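Amidohydrolase (PDB 3NUR) probably hydrolyses carbon-nitrogen bonds of amide-type substrates, although its natural substrate is not established. Local coordinates at residues N208-E211 and V212-A215; S198-Q202 and S203-G207; K339-I342 and S343-G347; D76-I79 and Q80-N84; E263-D266 and E267-A271. All blocks are in the same frame, centred on the assembly; numbering follows the deposited sequence.

Each of the five contacts is local, so none closes a long loop; they follow one another along the chain without nesting or crossing. Contact 4 comes first, on helix 75-84, which lies against strands 87-94 and 129-131 of the TIM barrel. Contact 2 forms helix 198-205, and contact 1 turns the chain into helix 211-218; these two touch, with Glu-211 of one meeting Tyr-201 of the other. Contact 5 ends helix 262-268 beside helices 223-237 and 278-284. Contact 3, on helix 336-351 near the C terminus, returns to the first strand, 24-31, and its centre lies about 20 Å from that of contact 4.

Contact 1: residues N208-E211 and V212-A215; sequences NYPE and VTAA
Tyr-209 brings one side of its ring against the first turn of the following helix. CD1 lies 3.5 Å from the methyl CG2 of Thr-213, the two side chains crossing at about a right angle, while the ring edge at CE1 meets Ala-214 CA at 3.8 Å. With chi1 at 37°, CG sits between backbone N and carbonyl carbon, which brings the ring back to Thr-213 and Ala-214; its OH bonds to the carbonyl of Tyr-205, from the preceding helical stretch. Pro-210 follows as the N-cap of helix 211-218 and offers its carbonyl to the first turn: Pro-210 O takes the N-H of Ala-214 N at 3.1 Å, in the carbonyl plane. Pro-210 CD stands 4.0 Å from Thr-213 OG1. Glu-211 then adds the next helical bond, from Ala-215 N to Glu-211 O at 2.9 Å, and its bent side chain carries OE2 to the hydroxyl of Tyr-201.

Contact 2: residues S198-Q202 and S203-G207; sequences SDIYQ and SYYKG
The backbone begins as a regular alpha-helix, with Ser-203 N bonded to Asp-199 O and Tyr-204 N to Ile-200 O, then widens into a pi-type turn where Tyr-201 O accepts two N-H groups. Lys-206 N approaches that oxygen nearly along the C=O axis at 3.0 Å, whereas Tyr-205 N, 3.1 Å from the same Tyr-201 O, stands 39° above the carbonyl plane. Among the side chains, Lys-206 meets two others. Its CG rests over one face of the Tyr-201 ring, 4.0 Å from the centroid, in a CH-pi contact shifted toward the rim at CE2. Farther along, CD of Lys-206 packs against the flat amide of Gln-202, 3.3 Å from OE1, the two chains running side by side in the same direction. On another side of the turn, the methyl CG2 of Ile-200 meets the edge of the Tyr-205 ring at CE2, 3.8 Å away. Tyr-201 CD1 approaches Tyr-205 CB obliquely. With CG opposite the backbone N (chi1 178°), the Tyr-201 ring reaches helix 211-218, where it touches Ala-214 and Ala-218, its hydroxyl held by Glu-211. Tyr-205 also packs on Ala-218 and meets Phe-217 edge-to-face, so both tyrosines fasten helix 198-205 to helix 211-218, the next helix in the chain.

Contact 3: residues K339-I342 and S343-G347; sequences KEKI and SYTNG
This local contact within a helix spans a pi-type turn in helix 336-351, near the C-terminal end of the TIM-barrel chain and beside its first strand, 24-31. At the turn, Glu-340 O accepts both Tyr-344 N at 2.9 Å and Thr-345 N at 3.0 Å, the donors arriving from opposite faces of its plane. The wider spacing continues with Asn-346 N, which lies on a lone pair of Lys-341 O. Thr-345 OG1, placed between its backbone N and carbonyl carbon (chi1 79°), presses to 3.2 Å from Lys-341 CA, and Asn-346 OD1 lies 3.5 Å from Lys-341 CB. The extended lysine carries its NZ onward to a salt bridge with Asp-309, while the Asn-346 amide donates to the carbonyls of Ile-308 and Ile-311. Backbone hydrogen bonding of Ser-343 with Ile-25 joins the helix to strand 24-31. A water bridges the turn: it lies 2.8 Å from Lys-341 O and accepts from Gly-347 N at 2.7 Å.

Contact 4: residues D76-I79 and Q80-N84; sequences DERI and QFMNN
Arg-78, Ile-79 and Met-82, a selenomethionine, form the packed side of this alpha-helical segment, with Arg-78 and Met-82 buried. The selenium of Met-82 sits between the other two side chains, 4.0 Å from Arg-78 CG and 4.2 Å from Ile-79 CD1, and the Met-82 chain crosses both at an oblique angle. That chain bends at its last torsion (chi3 66°) after CG has passed 3.3 Å from Arg-78 O. The same carbonyl, Arg-78 O, also receives Met-82 N at 3.0 Å, the donor lying in the carbonyl plane. Asp-76, Glu-77, Gln-80 and Asn-83 belong to the exposed side. Here a methyl touches an amide, Ile-79 CG2 standing 3.6 Å from Asn-83 ND2, and Asn-83 OD1 turns to a hydrogen bond with Arg-128. The others are linked chiefly through the backbone, as in the bond from Gln-80 N to Asp-76 O at 2.9 Å. Gln-80 CB lies 3.4 Å from that same Asp-76 O, but the rest of its extended chain leads away. On the buried side, helix 75-84 covers two barrel strands: Arg-78 and Met-82 both touch Gln-90 of strand 87-94, and together with Ile-79 they meet Phe-129 of strand 129-131. Arg-78 NH2 bonds to the carbonyl of His-30, a calcium-site residue on strand 24-31, and Phe-81 stacks on Tyr-317.

Contact 5: residues E263-D266 and E267-A271; sequences ERMD and EALFA
Met-265, a selenomethionine, and Leu-269 supply the apolar part of the contact: their chains lie side by side and point the same way, with CE of the first 4.0 Å from CD1 of the second. Ala-268 CB adds a further touch, 4.0 Å from Arg-264 NE and oblique to the guanidinium. Backbone hydrogen bonds follow the last turn of helix 262-268, an outer helix of the TIM barrel. Ala-268 N meets Arg-264 O at 2.8 Å, and Leu-269 N, from the first residue to leave helical angles, reaches Met-265 O at 2.8 Å. Waters make the remaining polar links. One accepts from Arg-264 NH1 at 3.0 Å and donates to Glu-267 OE1, joining opposite charges that do not touch directly; another donates to both Asp-266 O and Leu-269 O, bridging the helix end. Beyond these segments, Asp-266 OD2 bonds to Ser-279 OG, while Met-265 packs on Ile-233 of helix 223-237 and Val-278 of helix 278-284.

Contact 1: residues N208-E211 and V212-A215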
loop_
_atom_site.group_PDB
_atom_site.type_symbol
_atom_site.label_atom_id
_atom_site.label_comp_id
_atom_site.label_asym_id
_atom_site.label_seq_id
_atom_site.Cartn_x
_atom_site.Cartn_y
_atom_site.Cartn_z
ATOM N N ASN A 208 -6.239 -30.105 5.916
ATOM C CA ASN A 208 -5.786 -31.250 6.708
ATOM C C ASN A 208 -4.394 -31.037 7.269
ATOM O O ASN A 208 -3.420 -31.686 6.875
ATOM C CB ASN A 208 -5.894 -32.528 5.882
ATOM C CG ASN A 208 -5.786 -33.794 6.693
ATOM O OD1 ASN A 208 -5.745 -33.780 7.928
ATOM N ND2 ASN A 208 -5.792 -34.916 6.021
ATOM N N TYR A 209 -4.292 -30.071 8.198
ATOM C CA TYR A 209 -3.034 -29.686 8.832
ATOM C C TYR A 209 -3.350 -28.798 10.047
ATOM O O TYR A 209 -4.510 -28.367 10.181
ATOM C CB TYR A 209 -2.068 -28.971 7.831
ATOM C CG TYR A 209 -2.754 -28.064 6.830
ATOM C CD1 TYR A 209 -3.246 -26.822 7.211
ATOM C CD2 TYR A 209 -3.024 -28.506 5.533
ATOM C CE1 TYR A 209 -3.933 -26.007 6.309
ATOM C CE2 TYR A 209 -3.709 -27.701 4.624
ATOM C CZ TYR A 209 -4.156 -26.451 5.018
ATOM O OH TYR A 209 -4.829 -25.661 4.131
ATOM N N PRO A 210 -2.351 -28.454 10.900
ATOM C CA PRO A 210 -2.654 -27.646 12.084
ATOM C C PRO A 210 -3.247 -26.279 11.815
ATOM O O PRO A 210 -3.068 -25.700 10.736
ATOM C CB PRO A 210 -1.301 -27.555 12.820
ATOM C CG PRO A 210 -0.542 -28.748 12.354
ATOM C CD PRO A 210 -0.929 -28.890 10.916
ATOM N N GLU A 211 -3.976 -25.773 12.812
ATOM C CA GLU A 211 -4.611 -24.464 12.743
ATOM C C GLU A 211 -3.616 -23.352 12.537
ATOM O O GLU A 211 -3.928 -22.427 11.791
ATOM C CB GLU A 211 -5.480 -24.194 13.985
ATOM C CG GLU A 211 -6.496 -23.071 13.778
ATOM C CD GLU A 211 -7.633 -23.301 12.789
ATOM O OE1 GLU A 211 -7.742 -24.417 12.227
ATOM O OE2 GLU A 211 -8.429 -22.354 12.583
ATOM N N VAL A 212 -2.431 -23.420 13.187
ATOM C CA VAL A 212 -1.400 -22.391 13.002
ATOM C C VAL A 212 -0.965 -22.341 11.536
ATOM O O VAL A 212 -0.682 -21.255 11.026
ATOM C CB VAL A 212 -0.191 -22.497 13.977
ATOM C CG1 VAL A 212 0.535 -23.835 13.845
ATOM C CG2 VAL A 212 0.777 -21.325 13.815
ATOM N N THR A 213 -0.905 -23.517 10.876
ATOM C CA THR A 213 -0.565 -23.618 9.451
ATOM C C THR A 213 -1.656 -22.934 8.620
ATOM O O THR A 213 -1.345 -22.135 7.746
ATOM C CB THR A 213 -0.311 -25.078 9.040
ATOM O OG1 THR A 213 0.868 -25.524 9.704
ATOM C CG2 THR A 213 -0.114 -25.242 7.531
ATOM N N ALA A 214 -2.931 -23.253 8.889
ATOM C CA ALA A 214 -4.048 -22.652 8.166
ATOM C C ALA A 214 -4.034 -21.119 8.334
ATOM O O ALA A 214 -4.219 -20.402 7.354
ATOM C CB ALA A 214 -5.365 -23.219 8.698
ATOM N N ALA A 215 -3.819 -20.622 9.567
ATOM C CA ALA A 215 -3.842 -19.171 9.817
ATOM C C ALA A 215 -2.726 -18.421 9.090
ATOM O O ALA A 215 -2.986 -17.355 8.520
ATOM C CB ALA A 215 -3.781 -18.880 11.320
#

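Contact 2: residues S198-Q202 and S203-G207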
loop_
_atom_site.group_PDB
_atom_site.type_symbol
_atom_site.label_atom_id
_atom_site.label_comp_id
_atom_site.label_asym_id
_atom_site.label_seq_id
_atom_site.Cartn_x
_atom_site.Cartn_y
_atom_site.Cartn_z
ATOM N N SER A 198 -14.206 -14.697 6.730
ATOM C CA SER A 198 -14.344 -16.041 7.285
ATOM C C SER A 198 -14.721 -17.108 6.238
ATOM O O SER A 198 -14.263 -18.250 6.345
ATOM C CB SER A 198 -15.322 -16.034 8.454
ATOM O OG SER A 198 -16.649 -15.867 7.985
ATOM N N ASP A 199 -15.529 -16.743 5.234
ATOM C CA ASP A 199 -15.958 -17.689 4.203
ATOM C C ASP A 199 -14.780 -18.145 3.315
ATOM O O ASP A 199 -14.659 -19.336 3.016
ATOM C CB ASP A 199 -17.212 -17.189 3.449
ATOM C CG ASP A 199 -17.021 -16.573 2.083
ATOM O OD1 ASP A 199 -17.162 -15.340 1.966
ATOM O OD2 ASP A 199 -16.854 -17.335 1.108
ATOM N N ILE A 200 -13.871 -17.205 2.965
ATOM C CA ILE A 200 -12.641 -17.528 2.216
ATOM C C ILE A 200 -11.704 -18.385 3.121
ATOM O O ILE A 200 -11.133 -19.384 2.655
ATOM C CB ILE A 200 -11.951 -16.215 1.722
ATOM C CG1 ILE A 200 -12.833 -15.417 0.706
ATOM C CG2 ILE A 200 -10.528 -16.480 1.171
ATOM C CD1 ILE A 200 -13.375 -16.179 -0.554
ATOM N N TYR A 201 -11.540 -17.995 4.403
ATOM C CA TYR A 201 -10.674 -18.743 5.318
ATOM C C TYR A 201 -11.117 -20.213 5.415
ATOM O O TYR A 201 -10.278 -21.117 5.303
ATOM C CB TYR A 201 -10.655 -18.104 6.717
ATOM C CG TYR A 201 -9.808 -18.873 7.711
ATOM C CD1 TYR A 201 -8.437 -19.019 7.523
ATOM C CD2 TYR A 201 -10.386 -19.490 8.821
ATOM C CE1 TYR A 201 -7.651 -19.729 8.434
ATOM C CE2 TYR A 201 -9.609 -20.204 9.741
ATOM C CZ TYR A 201 -8.240 -20.314 9.544
ATOM O OH TYR A 201 -7.470 -21.009 10.439
ATOM N N GLN A 202 -12.428 -20.439 5.619
ATOM C CA GLN A 202 -12.977 -21.800 5.747
ATOM C C GLN A 202 -12.900 -22.597 4.422
ATOM O O GLN A 202 -12.619 -23.793 4.457
ATOM C CB GLN A 202 -14.437 -21.755 6.262
ATOM C CG GLN A 202 -14.607 -21.184 7.663
ATOM C CD GLN A 202 -14.132 -22.104 8.755
ATOM O OE1 GLN A 202 -14.338 -23.321 8.714
ATOM N NE2 GLN A 202 -13.504 -21.533 9.773
ATOM N N SER A 203 -13.149 -21.957 3.271
ATOM C CA SER A 203 -13.125 -22.682 1.988
ATOM C C SER A 203 -11.729 -22.953 1.454
ATOM O O SER A 203 -11.472 -24.035 0.932
ATOM C CB SER A 203 -13.913 -21.922 0.920
ATOM O OG SER A 203 -15.292 -21.873 1.247
ATOM N N TYR A 204 -10.844 -21.953 1.527
ATOM C CA TYR A 204 -9.526 -22.053 0.915
ATOM C C TYR A 204 -8.351 -22.398 1.807
ATOM O O TYR A 204 -7.373 -22.958 1.305
ATOM C CB TYR A 204 -9.207 -20.759 0.135
ATOM C CG TYR A 204 -9.576 -20.765 -1.342
ATOM C CD1 TYR A 204 -10.005 -21.930 -1.974
ATOM C CD2 TYR A 204 -9.443 -19.616 -2.119
ATOM C CE1 TYR A 204 -10.308 -21.949 -3.334
ATOM C CE2 TYR A 204 -9.742 -19.621 -3.484
ATOM C CZ TYR A 204 -10.160 -20.796 -4.090
ATOM O OH TYR A 204 -10.461 -20.818 -5.429
ATOM N N TYR A 205 -8.361 -21.939 3.068
ATOM C CA TYR A 205 -7.169 -22.065 3.921
ATOM C C TYR A 205 -7.212 -23.091 5.020
ATOM O O TYR A 205 -6.171 -23.647 5.354
ATOM C CB TYR A 205 -6.624 -20.674 4.344
ATOM C CG TYR A 205 -6.387 -19.819 3.114
ATOM C CD1 TYR A 205 -5.353 -20.113 2.226
ATOM C CD2 TYR A 205 -7.276 -18.801 2.764
ATOM C CE1 TYR A 205 -5.178 -19.383 1.048
ATOM C CE2 TYR A 205 -7.124 -18.080 1.579
ATOM C CZ TYR A 205 -6.088 -18.389 0.712
ATOM O OH TYR A 205 -5.938 -17.689 -0.469
ATOM N N LYS A 206 -8.401 -23.405 5.543
ATOM C CA LYS A 206 -8.492 -24.498 6.508
ATOM C C LYS A 206 -8.307 -25.782 5.696
ATOM O O LYS A 206 -8.854 -25.906 4.600
ATOM C CB LYS A 206 -9.872 -24.527 7.179
ATOM C CG LYS A 206 -10.070 -23.443 8.216
ATOM C CD LYS A 206 -11.118 -23.860 9.234
ATOM C CE LYS A 206 -10.553 -24.565 10.447
ATOM N NZ LYS A 206 -11.616 -24.910 11.429
ATOM N N GLY A 207 -7.506 -26.696 6.210
ATOM C CA GLY A 207 -7.252 -27.948 5.507
ATOM C C GLY A 207 -6.806 -29.029 6.462
ATOM O O GLY A 207 -6.960 -28.884 7.674
HETATM O O HOH W 1 -12.149 -26.880 5.141
#

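Contact 3: residues K339-I342 and S343-G347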
loop_
_atom_site.group_PDB
_atom_site.type_symbol
_atom_site.label_atom_id
_atom_site.label_comp_id
_atom_site.label_asym_id
_atom_site.label_seq_id
_atom_site.Cartn_x
_atom_site.Cartn_y
_atom_site.Cartn_z
ATOM N N LYS A 339 18.824 2.431 -10.521
ATOM C CA LYS A 339 18.934 2.434 -9.062
ATOM C C LYS A 339 18.353 3.731 -8.519
ATOM O O LYS A 339 17.589 3.691 -7.553
ATOM C CB LYS A 339 20.403 2.357 -8.626
ATOM C CG LYS A 339 21.078 1.030 -8.853
ATOM C CD LYS A 339 22.447 1.086 -8.200
ATOM C CE LYS A 339 23.388 0.109 -8.820
ATOM N NZ LYS A 339 24.674 0.059 -8.088
ATOM N N GLU A 340 18.707 4.874 -9.140
ATOM C CA GLU A 340 18.192 6.203 -8.721
ATOM C C GLU A 340 16.659 6.273 -8.786
ATOM O O GLU A 340 16.025 6.779 -7.848
ATOM C CB GLU A 340 18.814 7.331 -9.560
ATOM C CG GLU A 340 20.276 7.610 -9.256
ATOM C CD GLU A 340 20.916 8.665 -10.147
ATOM O OE1 GLU A 340 20.245 9.681 -10.450
ATOM O OE2 GLU A 340 22.098 8.489 -10.525
ATOM N N LYS A 341 16.077 5.722 -9.864
ATOM C CA LYS A 341 14.626 5.692 -10.078
ATOM C C LYS A 341 13.904 4.931 -8.959
ATOM O O LYS A 341 12.972 5.467 -8.339
ATOM C CB LYS A 341 14.280 5.106 -11.465
ATOM C CG LYS A 341 14.576 6.061 -12.615
ATOM C CD LYS A 341 14.168 5.473 -13.960
ATOM C CE LYS A 341 14.142 6.547 -15.019
ATOM N NZ LYS A 341 13.710 6.002 -16.332
ATOM N N ILE A 342 14.348 3.703 -8.699
ATOM C CA ILE A 342 13.743 2.866 -7.656
ATOM C C ILE A 342 13.974 3.453 -6.271
ATOM O O ILE A 342 13.040 3.475 -5.467
ATOM C CB ILE A 342 14.273 1.402 -7.723
ATOM C CG1 ILE A 342 13.937 0.747 -9.067
ATOM C CG2 ILE A 342 13.733 0.555 -6.528
ATOM C CD1 ILE A 342 14.825 -0.559 -9.276
ATOM N N SER A 343 15.209 3.915 -5.989
ATOM C CA SER A 343 15.544 4.442 -4.672
ATOM C C SER A 343 14.773 5.716 -4.322
ATOM O O SER A 343 14.208 5.802 -3.220
ATOM C CB SER A 343 17.049 4.676 -4.557
ATOM O OG SER A 343 17.464 4.816 -3.208
ATOM N N TYR A 344 14.765 6.704 -5.233
ATOM C CA TYR A 344 14.174 8.008 -4.912
ATOM C C TYR A 344 13.373 8.716 -6.000
ATOM O O TYR A 344 12.371 9.358 -5.668
ATOM C CB TYR A 344 15.381 8.914 -4.522
ATOM C CG TYR A 344 15.078 10.199 -3.782
ATOM C CD1 TYR A 344 15.256 10.289 -2.402
ATOM C CD2 TYR A 344 14.742 11.362 -4.471
ATOM C CE1 TYR A 344 15.008 11.481 -1.714
ATOM C CE2 TYR A 344 14.476 12.556 -3.792
ATOM C CZ TYR A 344 14.610 12.609 -2.413
ATOM O OH TYR A 344 14.345 13.773 -1.730
ATOM N N THR A 345 13.855 8.720 -7.253
ATOM C CA THR A 345 13.229 9.555 -8.286
ATOM C C THR A 345 11.818 9.203 -8.682
ATOM O O THR A 345 11.019 10.121 -8.860
ATOM C CB THR A 345 14.149 9.908 -9.470
ATOM O OG1 THR A 345 14.226 8.812 -10.367
ATOM C CG2 THR A 345 15.534 10.411 -9.052
ATOM N N ASN A 346 11.486 7.897 -8.838
ATOM C CA ASN A 346 10.090 7.555 -9.174
ATOM C C ASN A 346 9.151 8.097 -8.071
ATOM O O ASN A 346 8.133 8.704 -8.385
ATOM C CB ASN A 346 9.890 6.043 -9.301
ATOM C CG ASN A 346 10.555 5.391 -10.481
ATOM O OD1 ASN A 346 10.879 6.032 -11.497
ATOM N ND2 ASN A 346 10.732 4.071 -10.375
ATOM N N GLY A 347 9.534 7.878 -6.811
ATOM C CA GLY A 347 8.756 8.270 -5.640
ATOM C C GLY A 347 8.670 9.766 -5.420
ATOM O O GLY A 347 7.594 10.275 -5.100
HETATM O O HOH W 2 11.500 6.114 -6.065
#

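Contact 4: residues D76-I79 and Q80-N84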
loop_
_atom_site.group_PDB
_atom_site.type_symbol
_atom_site.label_atom_id
_atom_site.label_comp_id
_atom_site.label_asym_id
_atom_site.label_seq_id
_atom_site.Cartn_x
_atom_site.Cartn_y
_atom_site.Cartn_z
ATOM N N ASP A 76 13.476 6.511 18.182
ATOM C CA ASP A 76 14.896 6.182 18.066
ATOM C C ASP A 76 15.153 4.868 17.350
ATOM O O ASP A 76 16.084 4.791 16.547
ATOM C CB ASP A 76 15.568 6.244 19.439
ATOM C CG ASP A 76 15.754 7.683 19.871
ATOM O OD1 ASP A 76 16.686 8.341 19.357
ATOM O OD2 ASP A 76 14.913 8.183 20.648
ATOM N N GLU A 77 14.324 3.844 17.602
ATOM C CA GLU A 77 14.457 2.554 16.913
ATOM C C GLU A 77 14.213 2.738 15.413
ATOM O O GLU A 77 14.953 2.185 14.605
ATOM C CB GLU A 77 13.467 1.537 17.470
ATOM C CG GLU A 77 13.940 0.927 18.777
ATOM C CD GLU A 77 12.869 0.141 19.504
ATOM O OE1 GLU A 77 12.392 -0.878 18.952
ATOM O OE2 GLU A 77 12.527 0.532 20.643
ATOM N N ARG A 78 13.231 3.573 15.064
ATOM C CA ARG A 78 12.875 3.887 13.667
ATOM C C ARG A 78 14.035 4.620 12.952
ATOM O O ARG A 78 14.452 4.227 11.855
ATOM C CB ARG A 78 11.581 4.709 13.647
ATOM C CG ARG A 78 10.969 4.886 12.256
ATOM C CD ARG A 78 9.625 5.603 12.311
ATOM N NE ARG A 78 8.625 4.839 13.075
ATOM C CZ ARG A 78 7.788 3.934 12.566
ATOM N NH1 ARG A 78 7.836 3.620 11.268
ATOM N NH2 ARG A 78 6.916 3.313 13.353
ATOM N N ILE A 79 14.576 5.668 13.595
ATOM C CA ILE A 79 15.681 6.458 13.028
ATOM C C ILE A 79 16.947 5.645 12.871
ATOM O O ILE A 79 17.666 5.832 11.883
ATOM C CB ILE A 79 15.927 7.757 13.858
ATOM C CG1 ILE A 79 14.803 8.787 13.629
ATOM C CG2 ILE A 79 17.322 8.372 13.589
ATOM C CD1 ILE A 79 14.594 9.359 12.135
ATOM N N GLN A 80 17.243 4.764 13.851
ATOM C CA GLN A 80 18.421 3.886 13.799
ATOM C C GLN A 80 18.330 3.026 12.535
ATOM O O GLN A 80 19.305 2.958 11.771
ATOM C CB GLN A 80 18.482 2.974 15.040
ATOM C CG GLN A 80 19.726 2.084 15.047
ATOM C CD GLN A 80 19.803 1.223 16.273
ATOM O OE1 GLN A 80 19.630 0.004 16.203
ATOM N NE2 GLN A 80 20.079 1.835 17.427
ATOM N N PHE A 81 17.138 2.418 12.292
ATOM C CA PHE A 81 16.940 1.572 11.124
ATOM C C PHE A 81 17.127 2.371 9.839
ATOM O O PHE A 81 17.872 1.945 8.967
ATOM C CB PHE A 81 15.558 0.874 11.148
ATOM C CG PHE A 81 15.250 0.125 9.859
ATOM C CD1 PHE A 81 15.721 -1.170 9.656
ATOM C CD2 PHE A 81 14.517 0.730 8.841
ATOM C CE1 PHE A 81 15.463 -1.846 8.455
ATOM C CE2 PHE A 81 14.258 0.055 7.643
ATOM C CZ PHE A 81 14.733 -1.231 7.461
HETATM N N MSE A 82 16.462 3.533 9.721
HETATM C CA MSE A 82 16.541 4.358 8.522
HETATM C C MSE A 82 17.968 4.810 8.223
HETATM O O MSE A 82 18.423 4.655 7.083
HETATM C CB MSE A 82 15.628 5.566 8.647
HETATM C CG MSE A 82 14.150 5.176 8.682
HETATM SE SE MSE A 82 13.089 6.657 9.319
HETATM C CE MSE A 82 13.370 7.922 7.870
ATOM N N ASN A 83 18.691 5.321 9.261
ATOM C CA ASN A 83 20.067 5.784 9.083
ATOM C C ASN A 83 21.013 4.684 8.667
ATOM O O ASN A 83 21.804 4.890 7.754
ATOM C CB ASN A 83 20.581 6.493 10.333
ATOM C CG ASN A 83 19.952 7.857 10.552
ATOM O OD1 ASN A 83 19.071 8.316 9.808
ATOM N ND2 ASN A 83 20.346 8.520 11.617
ATOM N N ASN A 84 20.897 3.505 9.280
ATOM C CA ASN A 84 21.749 2.360 8.949
ATOM C C ASN A 84 21.465 1.786 7.565
ATOM O O ASN A 84 22.343 1.152 6.973
ATOM C CB ASN A 84 21.590 1.260 9.995
ATOM C CG ASN A 84 22.117 1.627 11.368
ATOM O OD1 ASN A 84 22.747 2.671 11.583
ATOM N ND2 ASN A 84 21.832 0.789 12.341
#

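Contact 5: residues E263-D266 and E267-A271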
loop_
_atom_site.group_PDB
_atom_site.type_symbol
_atom_site.label_atom_id
_atom_site.label_comp_id
_atom_site.label_asym_id
_atom_site.label_seq_id
_atom_site.Cartn_x
_atom_site.Cartn_y
_atom_site.Cartn_z
ATOM N N GLU A 263 0.276 -11.261 -19.133
ATOM C CA GLU A 263 0.078 -11.722 -20.514
ATOM C C GLU A 263 -1.153 -12.592 -20.617
ATOM O O GLU A 263 -1.933 -12.432 -21.558
ATOM C CB GLU A 263 1.294 -12.497 -21.050
ATOM C CG GLU A 263 2.580 -11.687 -21.172
ATOM C CD GLU A 263 3.481 -11.697 -19.951
ATOM O OE1 GLU A 263 2.993 -11.989 -18.833
ATOM O OE2 GLU A 263 4.690 -11.416 -20.119
ATOM N N ARG A 264 -1.367 -13.476 -19.629
ATOM C CA ARG A 264 -2.523 -14.372 -19.623
ATOM C C ARG A 264 -3.853 -13.624 -19.461
ATOM O O ARG A 264 -4.834 -13.985 -20.101
ATOM C CB ARG A 264 -2.358 -15.469 -18.562
ATOM C CG ARG A 264 -3.599 -16.354 -18.398
ATOM C CD ARG A 264 -3.907 -17.242 -19.586
ATOM N NE ARG A 264 -4.760 -18.341 -19.139
ATOM C CZ ARG A 264 -4.689 -19.576 -19.607
ATOM N NH1 ARG A 264 -3.863 -19.868 -20.602
ATOM N NH2 ARG A 264 -5.437 -20.530 -19.081
HETATM N N MSE A 265 -3.869 -12.558 -18.652
HETATM C CA MSE A 265 -5.090 -11.763 -18.481
HETATM C C MSE A 265 -5.470 -11.073 -19.791
HETATM O O MSE A 265 -6.629 -11.122 -20.177
HETATM C CB MSE A 265 -4.914 -10.775 -17.323
HETATM C CG MSE A 265 -4.547 -11.502 -16.016
HETATM SE SE MSE A 265 -3.958 -10.280 -14.605
HETATM C CE MSE A 265 -5.643 -9.799 -14.319
ATOM N N ASP A 266 -4.491 -10.524 -20.527
ATOM C CA ASP A 266 -4.777 -9.899 -21.819
ATOM C C ASP A 266 -5.391 -10.883 -22.815
ATOM O O ASP A 266 -6.267 -10.506 -23.598
ATOM C CB ASP A 266 -3.503 -9.277 -22.401
ATOM C CG ASP A 266 -3.153 -7.941 -21.803
ATOM O OD1 ASP A 266 -3.931 -7.445 -20.943
ATOM O OD2 ASP A 266 -2.110 -7.385 -22.183
ATOM N N GLU A 267 -4.933 -12.133 -22.781
ATOM C CA GLU A 267 -5.426 -13.178 -23.685
ATOM C C GLU A 267 -6.753 -13.794 -23.270
ATOM O O GLU A 267 -7.507 -14.257 -24.124
ATOM C CB GLU A 267 -4.398 -14.330 -23.730
ATOM C CG GLU A 267 -3.062 -13.946 -24.334
ATOM C CD GLU A 267 -1.987 -15.013 -24.253
ATOM O OE1 GLU A 267 -1.945 -15.750 -23.243
ATOM O OE2 GLU A 267 -1.163 -15.094 -25.192
ATOM N N ALA A 268 -6.985 -13.926 -21.955
ATOM C CA ALA A 268 -8.079 -14.739 -21.450
ATOM C C ALA A 268 -9.127 -14.086 -20.580
ATOM O O ALA A 268 -10.136 -14.724 -20.268
ATOM C CB ALA A 268 -7.495 -15.955 -20.744
ATOM N N LEU A 269 -8.893 -12.844 -20.143
ATOM C CA LEU A 269 -9.877 -12.203 -19.293
ATOM C C LEU A 269 -10.634 -11.232 -20.186
ATOM O O LEU A 269 -10.037 -10.259 -20.634
ATOM C CB LEU A 269 -9.181 -11.469 -18.121
ATOM C CG LEU A 269 -10.039 -11.302 -16.869
ATOM C CD1 LEU A 269 -9.179 -10.964 -15.655
ATOM C CD2 LEU A 269 -11.139 -10.239 -17.070
ATOM N N PHE A 270 -11.926 -11.516 -20.483
ATOM C CA PHE A 270 -12.736 -10.676 -21.377
ATOM C C PHE A 270 -13.094 -9.380 -20.675
ATOM O O PHE A 270 -13.726 -9.415 -19.614
ATOM C CB PHE A 270 -14.016 -11.420 -21.832
ATOM C CG PHE A 270 -14.816 -10.708 -22.905
ATOM C CD1 PHE A 270 -14.654 -11.036 -24.249
ATOM C CD2 PHE A 270 -15.727 -9.708 -22.575
ATOM C CE1 PHE A 270 -15.388 -10.361 -25.244
ATOM C CE2 PHE A 270 -16.471 -9.050 -23.565
ATOM C CZ PHE A 270 -16.305 -9.389 -24.891
ATOM N N ALA A 271 -12.666 -8.235 -21.235
ATOM C CA ALA A 271 -12.927 -6.939 -20.606
ATOM C C ALA A 271 -13.041 -5.841 -21.685
ATOM O O ALA A 271 -12.415 -4.782 -21.601
ATOM C CB ALA A 271 -11.816 -6.616 -19.598
HETATM O O HOH W 3 -2.614 -18.066 -22.612
HETATM O O HOH W 4 -8.426 -9.219 -22.516
#